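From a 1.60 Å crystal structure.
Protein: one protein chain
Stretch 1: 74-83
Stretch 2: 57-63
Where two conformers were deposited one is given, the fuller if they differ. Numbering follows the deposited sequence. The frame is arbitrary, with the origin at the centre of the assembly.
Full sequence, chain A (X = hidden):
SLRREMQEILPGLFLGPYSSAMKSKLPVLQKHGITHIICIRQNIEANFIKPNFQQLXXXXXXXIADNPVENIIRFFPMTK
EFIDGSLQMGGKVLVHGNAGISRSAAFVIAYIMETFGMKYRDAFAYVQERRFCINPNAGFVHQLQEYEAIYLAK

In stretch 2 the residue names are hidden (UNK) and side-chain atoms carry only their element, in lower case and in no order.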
ATOM      1  N   ARG A  74       0.389 -11.526  -8.054  1.00 15.46           N
ATOM      2  CA  ARG A  74       1.592 -12.279  -7.683  1.00 15.67           C
ATOM      3  C   ARG A  74       2.250 -11.809  -6.367  1.00 15.36           C
ATOM      4  O   ARG A  74       2.950 -12.596  -5.713  1.00 15.76           O
ATOM      5  CB  ARG A  74       2.622 -12.261  -8.823  1.00 15.30           C
ATOM      6  CG  ARG A  74       3.144 -10.856  -9.147  1.00 17.58           C
ATOM      7  CD  ARG A  74       4.022 -10.839 -10.361  1.00 19.24           C
ATOM      8  NE  ARG A  74       4.190  -9.481 -10.858  1.00 20.79           N
ATOM      9  CZ  ARG A  74       5.324  -8.984 -11.349  1.00 23.77           C
ATOM     10  NH1 ARG A  74       6.426  -9.719 -11.412  1.00 23.56           N
ATOM     11  NH2 ARG A  74       5.360  -7.730 -11.772  1.00 24.94           N
ATOM     12  N   PHE A  75       2.026 -10.544  -5.988  1.00 14.48           N
ATOM     13  CA  PHE A  75       2.685  -9.972  -4.801  1.00 13.33           C
ATOM     14  C   PHE A  75       1.759  -9.853  -3.575  1.00 13.06           C
ATOM     15  O   PHE A  75       2.249  -9.522  -2.469  1.00 12.37           O
ATOM     16  CB  PHE A  75       3.304  -8.581  -5.092  1.00 13.03           C
ATOM     17  CG  PHE A  75       4.511  -8.606  -6.014  1.00 14.70           C
ATOM     18  CD1 PHE A  75       5.624  -9.386  -5.716  1.00 15.55           C
ATOM     19  CD2 PHE A  75       4.535  -7.820  -7.166  1.00 15.51           C
ATOM     20  CE1 PHE A  75       6.721  -9.410  -6.592  1.00 17.73           C
ATOM     21  CE2 PHE A  75       5.625  -7.821  -8.029  1.00 18.42           C
ATOM     22  CZ  PHE A  75       6.725  -8.611  -7.739  1.00 17.01           C
ATOM     23  N   PHE A  76       0.463 -10.155  -3.723  1.00 13.00           N
ATOM     24  CA  PHE A  76      -0.436 -10.069  -2.570  1.00 13.16           C
ATOM     25  C   PHE A  76       0.015 -10.904  -1.348  1.00 14.18           C
ATOM     26  O   PHE A  76      -0.014 -10.400  -0.250  1.00 14.19           O
ATOM     27  CB  PHE A  76      -1.903 -10.351  -2.951  1.00 13.46           C
ATOM     28  CG  PHE A  76      -2.514  -9.292  -3.853  1.00 13.49           C
ATOM     29  CD1 PHE A  76      -1.990  -8.003  -3.901  1.00 13.15           C
ATOM     30  CD2 PHE A  76      -3.634  -9.575  -4.614  1.00 13.32           C
ATOM     31  CE1 PHE A  76      -2.571  -7.017  -4.744  1.00 15.10           C
ATOM     32  CE2 PHE A  76      -4.214  -8.606  -5.451  1.00 13.22           C
ATOM     33  CZ  PHE A  76      -3.693  -7.330  -5.504  1.00 15.81           C
ATOM     34  N   PRO A  77       0.443 -12.182  -1.550  1.00 14.56           N
ATOM     35  CA  PRO A  77       0.927 -12.939  -0.387  1.00 14.92           C
ATOM     36  C   PRO A  77       2.119 -12.285   0.307  1.00 14.97           C
ATOM     37  O   PRO A  77       2.137 -12.250   1.541  1.00 15.07           O
ATOM     38  CB  PRO A  77       1.278 -14.327  -0.983  1.00 15.09           C
ATOM     39  CG  PRO A  77       0.344 -14.418  -2.199  1.00 14.29           C
ATOM     40  CD  PRO A  77       0.419 -13.018  -2.770  1.00 15.25           C
ATOM     41  N   MET A  78       3.038 -11.721  -0.487  1.00 13.71           N
ATOM     42  CA  MET A  78       4.253 -11.056  -0.016  0.50 13.41           C
ATOM     43  C   MET A  78       3.897  -9.859   0.859  1.00 13.56           C
ATOM     44  O   MET A  78       4.429  -9.673   1.954  1.00 13.87           O
ATOM     45  CB  MET A  78       5.076 -10.612  -1.247  0.50 13.62           C
ATOM     46  CG  MET A  78       6.370  -9.807  -0.996  0.50 13.73           C
ATOM     47  SD  MET A  78       7.332  -9.448  -2.512  0.50 10.49           S
ATOM     48  CE  MET A  78       7.436 -11.045  -3.330  0.50 12.43           C
ATOM     49  N   THR A  79       2.993  -9.019   0.354  1.00 13.04           N
ATOM     50  CA  THR A  79       2.679  -7.788   1.085  1.00 13.91           C
ATOM     51  C   THR A  79       1.851  -8.060   2.336  1.00 14.49           C
ATOM     52  O   THR A  79       2.039  -7.396   3.356  1.00 16.12           O
ATOM     53  CB  THR A  79       2.032  -6.718   0.192  1.00 13.80           C
ATOM     54  OG1 THR A  79       0.802  -7.222  -0.333  1.00 14.36           O
ATOM     55  CG2 THR A  79       2.997  -6.370  -0.953  1.00 13.82           C
ATOM     56  N   LYS A  80       0.975  -9.058   2.272  1.00 16.10           N
ATOM     57  CA  LYS A  80       0.213  -9.493   3.450  1.00 15.85           C
ATOM     58  C   LYS A  80       1.163  -9.959   4.574  1.00 16.71           C
ATOM     59  O   LYS A  80       1.017  -9.552   5.731  1.00 16.83           O
ATOM     60  CB  LYS A  80      -0.769 -10.603   3.058  1.00 16.14           C
ATOM     61  CG  LYS A  80      -1.398 -11.439   4.211  1.00 18.06           C
ATOM     62  CD  LYS A  80      -2.498 -10.730   4.976  1.00 19.45           C
ATOM     63  CE  LYS A  80      -3.187 -11.681   5.991  1.00 20.05           C
ATOM     64  NZ  LYS A  80      -3.630 -10.945   7.221  1.00 22.21           N
ATOM     65  N   GLU A  81       2.146 -10.785   4.211  1.00 16.09           N
ATOM     66  CA  GLU A  81       3.178 -11.263   5.145  1.00 16.90           C
ATOM     67  C   GLU A  81       3.973 -10.090   5.742  1.00 15.78           C
ATOM     68  O   GLU A  81       4.181 -10.030   6.957  1.00 15.31           O
ATOM     69  CB  GLU A  81       4.086 -12.285   4.427  1.00 17.00           C
ATOM     70  CG  GLU A  81       5.368 -12.682   5.160  1.00 20.69           C
ATOM     71  CD  GLU A  81       6.216 -13.664   4.352  1.00 21.16           C
ATOM     72  OE1 GLU A  81       6.512 -13.384   3.165  1.00 26.10           O
ATOM     73  OE2 GLU A  81       6.581 -14.724   4.914  1.00 28.47           O
ATOM     74  N   PHE A  82       4.343  -9.133   4.897  1.00 14.86           N
ATOM     75  CA  PHE A  82       5.160  -7.997   5.307  1.00 14.09           C
ATOM     76  C   PHE A  82       4.401  -7.122   6.316  1.00 14.91           C
ATOM     77  O   PHE A  82       4.930  -6.771   7.392  1.00 14.72           O
ATOM     78  CB  PHE A  82       5.576  -7.198   4.059  1.00 14.55           C
ATOM     79  CG  PHE A  82       6.494  -6.016   4.341  1.00 12.23           C
ATOM     80  CD1 PHE A  82       7.858  -6.196   4.498  1.00 11.50           C
ATOM     81  CD2 PHE A  82       5.995  -4.725   4.361  1.00 14.13           C
ATOM     82  CE1 PHE A  82       8.709  -5.136   4.729  1.00 12.77           C
ATOM     83  CE2 PHE A  82       6.839  -3.636   4.567  1.00 14.12           C
ATOM     84  CZ  PHE A  82       8.204  -3.846   4.747  1.00 13.74           C
ATOM     85  N   ILE A  83       3.146  -6.835   5.984  1.00 14.94           N
ATOM     86  CA  ILE A  83       2.305  -6.019   6.829  1.00 15.25           C
ATOM     87  C   ILE A  83       1.986  -6.753   8.118  1.00 15.70           C
ATOM     88  O   ILE A  83       2.104  -6.154   9.179  1.00 15.95           O
ATOM     89  CB  ILE A  83       1.015  -5.591   6.130  1.00 14.54           C
ATOM     90  CG1 ILE A  83       1.333  -4.571   5.007  1.00 15.30           C
ATOM     91  CG2 ILE A  83       0.041  -4.962   7.130  1.00 14.38           C
ATOM     92  CD1 ILE A  83       0.215  -4.419   3.979  1.00 14.54           C
ATOM     93  N   UNK A  57      14.350   2.358   8.544  1.00 21.97           N
ATOM     94  CA  UNK A  57      13.093   1.668   8.268  1.00 19.66           C
ATOM     95  C   UNK A  57      13.382   0.385   7.533  1.00 18.33           C
ATOM     96  O   UNK A  57      14.436   0.266   6.886  1.00 18.36           O
ATOM     97  c   UNK A  57      10.943   3.915   9.091  1.00 22.79           C
ATOM     98  c   UNK A  57      12.175   2.538   7.385  1.00 19.57           C
ATOM     99  c   UNK A  57      11.071   6.324   9.142  1.00 19.66           C
ATOM    100  c   UNK A  57      12.237   5.048   7.454  1.00 20.30           C
ATOM    101  c   UNK A  57      11.784   3.855   8.000  1.00 19.46           C
ATOM    102  c   UNK A  57      10.596   5.144   9.664  1.00 23.16           C
ATOM    103  c   UNK A  57      11.901   6.281   8.033  1.00 21.61           C
ATOM    104  N   UNK A  58      12.452  -0.562   7.609  1.00 16.27           N
ATOM    105  CA  UNK A  58      12.483  -1.741   6.735  1.00 16.36           C
ATOM    106  C   UNK A  58      11.612  -1.494   5.502  1.00 14.94           C
ATOM    107  O   UNK A  58      10.444  -1.101   5.622  1.00 15.32           O
ATOM    108  n   UNK A  58      13.384  -5.175  10.285  1.00 32.68           N
ATOM    109  n   UNK A  58      14.103  -6.627  11.922  1.00 35.94           N
ATOM    110  c   UNK A  58      12.877  -3.379   8.666  1.00 21.43           C
ATOM    111  c   UNK A  58      12.520  -4.759   9.175  1.00 26.18           C
ATOM    112  n   UNK A  58      12.337  -7.215  10.565  1.00 35.48           N
ATOM    113  c   UNK A  58      12.013  -2.992   7.470  1.00 16.00           C
ATOM    114  c   UNK A  58      13.271  -6.336  10.924  1.00 34.52           C
ATOM    115  N   UNK A  59      12.172  -1.721   4.319  1.00 14.28           N
ATOM    116  CA  UNK A  59      11.481  -1.424   3.077  1.00 14.27           C
ATOM    117  C   UNK A  59      11.087  -2.689   2.336  1.00 14.34           C
ATOM    118  O   UNK A  59      11.741  -3.727   2.470  1.00 13.18           O
ATOM    119  c   UNK A  59      11.698   3.172   2.394  1.00 16.14           C
ATOM    120  o   UNK A  59      12.811   4.891   3.628  1.00 16.86           O
ATOM    121  c   UNK A  59      13.460   1.299   3.459  1.00 16.27           C
ATOM    122  c   UNK A  59      12.679   3.564   3.291  1.00 16.58           C
ATOM    123  c   UNK A  59      12.484   0.871   2.563  1.00 14.93           C
ATOM    124  c   UNK A  59      12.382  -0.577   2.166  1.00 14.33           C
ATOM    125  c   UNK A  59      11.602   1.825   2.037  1.00 14.42           C
ATOM    126  c   UNK A  59      13.558   2.627   3.829  1.00 15.96           C
ATOM    127  N   UNK A  60      10.006  -2.592   1.557  1.00 13.22           N
ATOM    128  CA  UNK A  60       9.679  -3.568   0.538  1.00 13.71           C
ATOM    129  C   UNK A  60       9.440  -2.790  -0.745  1.00 14.00           C
ATOM    130  O   UNK A  60       8.475  -2.030  -0.844  1.00 14.46           O
ATOM    131  c   UNK A  60       7.974  -5.434  -0.066  1.00 12.32           C
ATOM    132  c   UNK A  60       9.072  -6.467  -0.224  1.00 17.34           C
ATOM    133  c   UNK A  60       8.440  -4.386   0.932  1.00 14.11           C
ATOM    134  c   UNK A  60       6.704  -6.162   0.401  1.00 14.88           C
ATOM    135  N   UNK A  61      10.342  -2.931  -1.717  1.00 14.02           N
ATOM    136  CA  UNK A  61      10.252  -2.159  -2.977  1.00 13.15           C
ATOM    137  C   UNK A  61       9.670  -3.036  -4.077  1.00 13.55           C
ATOM    138  O   UNK A  61      10.193  -4.119  -4.360  1.00 12.96           O
ATOM    139  c   UNK A  61      11.539  -0.878  -4.751  1.00 14.19           C
ATOM    140  c   UNK A  61      11.634  -1.596  -3.406  1.00 13.97           C
ATOM    141  c   UNK A  61      12.203  -0.678  -2.347  1.00 13.28           C
ATOM    142  N   UNK A  62       8.591  -2.558  -4.699  1.00 13.34           N
ATOM    143  CA  UNK A  62       7.866  -3.337  -5.702  1.00 13.78           C
ATOM    144  C   UNK A  62       7.871  -2.592  -7.021  1.00 14.27           C
ATOM    145  O   UNK A  62       7.302  -1.500  -7.141  1.00 14.89           O
ATOM    146  c   UNK A  62       6.159  -4.404  -3.993  1.00 14.61           C
ATOM    147  c   UNK A  62       6.409  -3.612  -5.278  1.00 14.00           C
ATOM    148  c   UNK A  62       4.663  -4.516  -3.670  1.00 15.43           C
ATOM    149  c   UNK A  62       6.806  -5.787  -4.012  1.00 14.64           C
ATOM    150  N   UNK A  63       8.529  -3.196  -7.997  1.00 14.28           N
ATOM    151  CA  UNK A  63       8.581  -2.656  -9.354  1.00 14.66           C
ATOM    152  C   UNK A  63       7.270  -3.019 -10.066  1.00 14.80           C
ATOM    153  O   UNK A  63       7.090  -4.142 -10.571  1.00 14.60           O
ATOM    154  o   UNK A  63      10.566  -3.691 -12.270  1.00 19.16           O
ATOM    155  c   UNK A  63       9.847  -2.953 -11.537  1.00 16.62           C
ATOM    156  o   UNK A  63       9.178  -2.003 -11.992  1.00 18.88           O
ATOM    157  c   UNK A  63       9.822  -3.218 -10.048  1.00 16.09           C
TER
HETATM  158  O   HOH W   1       6.472  -4.957 -13.144  1.00 24.20           O

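Position 57 carries seven side-chain carbons and no heteroatom: one carbon, then a closed ring of six. It lies outside the strand, and the side chain touches nothing on stretch 1; its nearest approach, from CB to F82 CZ, is 8.0 Å. The ring without a heteroatom is that of phenylalanine, F57.

At position 58 the strand begins. The side chain has three carbons, a nitrogen, and then a carbon bearing two more nitrogens. Its CA-to-CB bond points toward the helix, but chi1 near -62° followed by t values at chi2 and chi3 leads the extended chain away. The contact is therefore made by the backbone: F82 CZ lies 3.6 Å from the backbone O of position 58, which sits at the edge of the F82 ring, near its plane. The terminal group is a guanidinium, which identifies arginine, R58.

Position 59 has one carbon and a six-carbon ring bearing a single oxygen. Its CA-to-CB bond points away from the helix, and the side chain's nearest approach, from CB to F82 CZ, is 5.9 Å. Again the main chain does the touching, with F82 CZ 3.9 Å from the backbone C of position 59. The ring with one oxygen makes it tyrosine, Y59. The hydroxyl is hydrogen-bonded elsewhere in the structure.

Position 60 shows four carbons, forked at the second. Directed toward the helix, it places CB 3.8 Å from the centroid of the F82 ring and only 9° off the ring normal, a CH-pi contact over the face. One terminal carbon lies 3.9 Å from M78 CG and 4.0 Å from T79 CG2. A fork at the second carbon, rather than at the first, means leucine, L60; the t, p rotamer carries its CD2 to these two contacts.

Position 61 has three carbons, the first carrying the other two. Its side chain is out of reach of stretch 1, as the strand's alternation leads one to expect between two inward-pointing neighbours. The branching is that of valine, V61.

Position 62 repeats the four-carbon pattern forked at the second atom. One terminal carbon lies 4.2 Å from the centroid of the F75 ring, 13° off the normal, and 4.0 Å from M78 SD; the other approaches T79 CG2 to 3.7 Å. It too is leucine, L62, but in the m, t rotamer. Its two methyls, CD2 and CD1 respectively, thus meet different partners.

Position 63 has two carbons, the second carrying two oxygens. Its CA-to-CB bond points sideways, and the side chain makes no close contact with stretch 1. The backbone O of position 63 is 4.2 Å from R74 NH2, too far for a direct bond, and a water bridges the gap: it donates to that O at 2.8 Å and accepts a weak hydrogen bond from R74 NH2 at 3.3 Å. A carboxylate one carbon from CA is aspartate, D63.

The helix and strand run nearly antiparallel, at 167°, with axes 10.5 Å apart at closest approach, a spacing filled by side chains. Across it no direct hydrogen bond forms. L60 and L62 lie over the faces of F82 and F75, while M78 and T79 touch both leucines, joining the two contacts into one apolar patch; the two stretches together bury 394 Å².

Stretch 2 57-63: FRYLVLD
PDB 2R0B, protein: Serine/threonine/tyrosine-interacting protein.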